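Side-chain contact in reducing-end xylose-releasing exo-oligoxylanase Rex8A (PDB 6SUD), which hydrolyses xylooligosaccharides from their reducing ends, releasing xylose and so taking part in the breakdown of xylan: residues G129-A134 / P175-S180. The protein carries 1 engineered substitution. Numbering follows the deposited sequence.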
loop_
_atom_site.group_PDB
_atom_site.type_symbol
_atom_site.label_atom_id
_atom_site.label_comp_id
_atom_site.label_asym_id
_atom_site.label_seq_id
_atom_site.Cartn_x
_atom_site.Cartn_y
_atom_site.Cartn_z
ATOM N N GLY A 129 4.003 6.389 -2.505
ATOM C CA GLY A 129 2.984 7.453 -2.484
ATOM C C GLY A 129 2.393 7.648 -3.870
ATOM O O GLY A 129 1.178 7.440 -4.049
ATOM N N GLU A 130 3.242 7.999 -4.834
ATOM C CA GLU A 130 2.848 8.273 -6.243
ATOM C C GLU A 130 1.997 7.125 -6.808
ATOM O O GLU A 130 0.938 7.396 -7.383
ATOM C CB GLU A 130 4.090 8.531 -7.109
ATOM C CG GLU A 130 4.587 9.977 -7.084
ATOM C CD GLU A 130 5.192 10.500 -5.788
ATOM O OE1 GLU A 130 5.220 9.760 -4.799
ATOM O OE2 GLU A 130 5.673 11.633 -5.774
ATOM N N GLU A 131 2.403 5.874 -6.642
ATOM C CA GLU A 131 1.667 4.749 -7.279
ATOM C C GLU A 131 0.289 4.554 -6.626
ATOM O O GLU A 131 -0.653 4.230 -7.343
ATOM C CB GLU A 131 2.510 3.482 -7.272
ATOM C CG GLU A 131 2.823 2.972 -5.893
ATOM C CD GLU A 131 3.763 1.793 -5.939
ATOM O OE1 GLU A 131 3.905 1.206 -7.028
ATOM O OE2 GLU A 131 4.376 1.501 -4.900
ATOM N N PHE A 132 0.129 4.798 -5.323
ATOM C CA PHE A 132 -1.223 4.741 -4.702
ATOM C C PHE A 132 -2.061 5.945 -5.121
ATOM O O PHE A 132 -3.266 5.762 -5.312
ATOM C CB PHE A 132 -1.184 4.676 -3.177
ATOM C CG PHE A 132 -1.248 3.278 -2.621
ATOM C CD1 PHE A 132 -0.113 2.486 -2.588
ATOM C CD2 PHE A 132 -2.417 2.776 -2.061
ATOM C CE1 PHE A 132 -0.155 1.203 -2.064
ATOM C CE2 PHE A 132 -2.454 1.497 -1.521
ATOM C CZ PHE A 132 -1.315 0.714 -1.518
ATOM N N PHE A 133 -1.478 7.143 -5.185
ATOM C CA PHE A 133 -2.231 8.345 -5.624
ATOM C C PHE A 133 -2.836 8.026 -6.990
ATOM O O PHE A 133 -4.052 8.167 -7.189
ATOM C CB PHE A 133 -1.340 9.585 -5.718
ATOM C CG PHE A 133 -1.051 10.348 -4.447
ATOM C CD1 PHE A 133 -2.062 10.748 -3.590
ATOM C CD2 PHE A 133 0.239 10.770 -4.166
ATOM C CE1 PHE A 133 -1.773 11.503 -2.466
ATOM C CE2 PHE A 133 0.530 11.523 -3.029
ATOM C CZ PHE A 133 -0.489 11.897 -2.190
ATOM N N ALA A 134 -1.989 7.562 -7.916
ATOM C CA ALA A 134 -2.374 7.292 -9.311
ATOM C C ALA A 134 -3.498 6.247 -9.334
ATOM O O ALA A 134 -4.516 6.478 -10.008
ATOM C CB ALA A 134 -1.167 6.840 -10.089
ATOM N N PRO A 175 13.512 9.295 -13.118
ATOM C CA PRO A 175 12.264 8.543 -13.038
ATOM C C PRO A 175 12.229 7.672 -11.774
ATOM O O PRO A 175 13.265 7.460 -11.144
ATOM C CB PRO A 175 12.271 7.687 -14.307
ATOM C CG PRO A 175 13.744 7.496 -14.617
ATOM C CD PRO A 175 14.420 8.771 -14.156
ATOM N N MET A 176 11.038 7.201 -11.419
ATOM C CA MET A 176 10.836 6.358 -10.214
ATOM C C MET A 176 10.949 4.880 -10.571
ATOM O O MET A 176 11.109 4.060 -9.644
ATOM C CB MET A 176 9.480 6.650 -9.576
ATOM C CG MET A 176 9.551 7.857 -8.693
ATOM S SD MET A 176 7.948 8.241 -8.002
ATOM C CE MET A 176 8.461 9.579 -6.927
ATOM N N TRP A 177 10.919 4.554 -11.864
ATOM C CA TRP A 177 11.182 3.180 -12.360
ATOM C C TRP A 177 12.540 3.162 -13.066
ATOM O O TRP A 177 12.841 4.141 -13.773
ATOM C CB TRP A 177 10.045 2.703 -13.274
ATOM C CG TRP A 177 8.920 2.062 -12.525
ATOM C CD1 TRP A 177 8.656 0.724 -12.429
ATOM C CD2 TRP A 177 7.915 2.728 -11.738
ATOM N NE1 TRP A 177 7.558 0.517 -11.634
ATOM C CE2 TRP A 177 7.078 1.725 -11.208
ATOM C CE3 TRP A 177 7.629 4.067 -11.443
ATOM C CZ2 TRP A 177 5.995 2.024 -10.380
ATOM C CZ3 TRP A 177 6.552 4.359 -10.635
ATOM C CH2 TRP A 177 5.750 3.347 -10.110
ATOM N N GLU A 178 13.338 2.118 -12.832
ATOM C CA GLU A 178 14.597 1.893 -13.596
ATOM C C GLU A 178 14.200 1.359 -14.970
ATOM O O GLU A 178 13.588 0.298 -15.057
ATOM C CB GLU A 178 15.539 0.956 -12.839
ATOM C CG GLU A 178 16.766 0.527 -13.639
ATOM C CD GLU A 178 17.519 1.629 -14.372
ATOM O OE1 GLU A 178 17.867 2.646 -13.727
ATOM O OE2 GLU A 178 17.761 1.466 -15.602
ATOM N N PRO A 179 14.488 2.085 -16.077
ATOM C CA PRO A 179 14.048 1.648 -17.401
ATOM C C PRO A 179 14.642 0.295 -17.818
ATOM O O PRO A 179 13.970 -0.418 -18.520
ATOM C CB PRO A 179 14.533 2.770 -18.338
ATOM C CG PRO A 179 14.706 3.960 -17.426
ATOM C CD PRO A 179 15.212 3.364 -16.129
ATOM N N SER A 180 15.865 -0.018 -17.382
ATOM C CA SER A 180 16.620 -1.229 -17.794
ATOM C C SER A 180 15.958 -2.515 -17.275
ATOM O O SER A 180 16.022 -3.522 -18.000
ATOM C CB SER A 180 18.079 -1.150 -17.392
ATOM O OG SER A 180 18.250 -1.222 -15.984
#
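Met176 lays its thioether end against the carboxylate arm of Glu130, the tighter half of a contact that buries 153 Å² and contains no cross-segment hydrogen bond. The Met176 chain runs extended beyond CG, which carries CE to 3.6 Å from Glu130 CD, while SD lies 3.9 Å from Glu130 CG. The two side chains cross at about a right angle. Glu130 bends at chi2 (69°), and OE2 of this buried carboxylate, 3.6 Å from Met176 CE, accepts a hydrogen bond from Phe110 N, while the methyl group packs against the carboxylate.

Family 8 glycoside hydrolases are built as an (alpha/alpha)6 barrel; here helix 127-144 meets a short, weakly bonded hairpin (177-178 with 183-184), with Met176 just before its first strand, and Glu130 lies about 8 Å from a bound xylose, side chain to ligand.

The second half is looser. Glu131 OE1 approaches the benzo part of Trp177 obliquely, 4.0 Å from CZ2, with carboxylate and ring planes 78° apart; Glu131 OE1 is also hydrogen-bonded to Tyr203 OH. Trp177 also meets Trp218 edge-to-face. Beyond it the chain runs on to exposed Pro179 and Ser180, whereas the four touching residues are all buried.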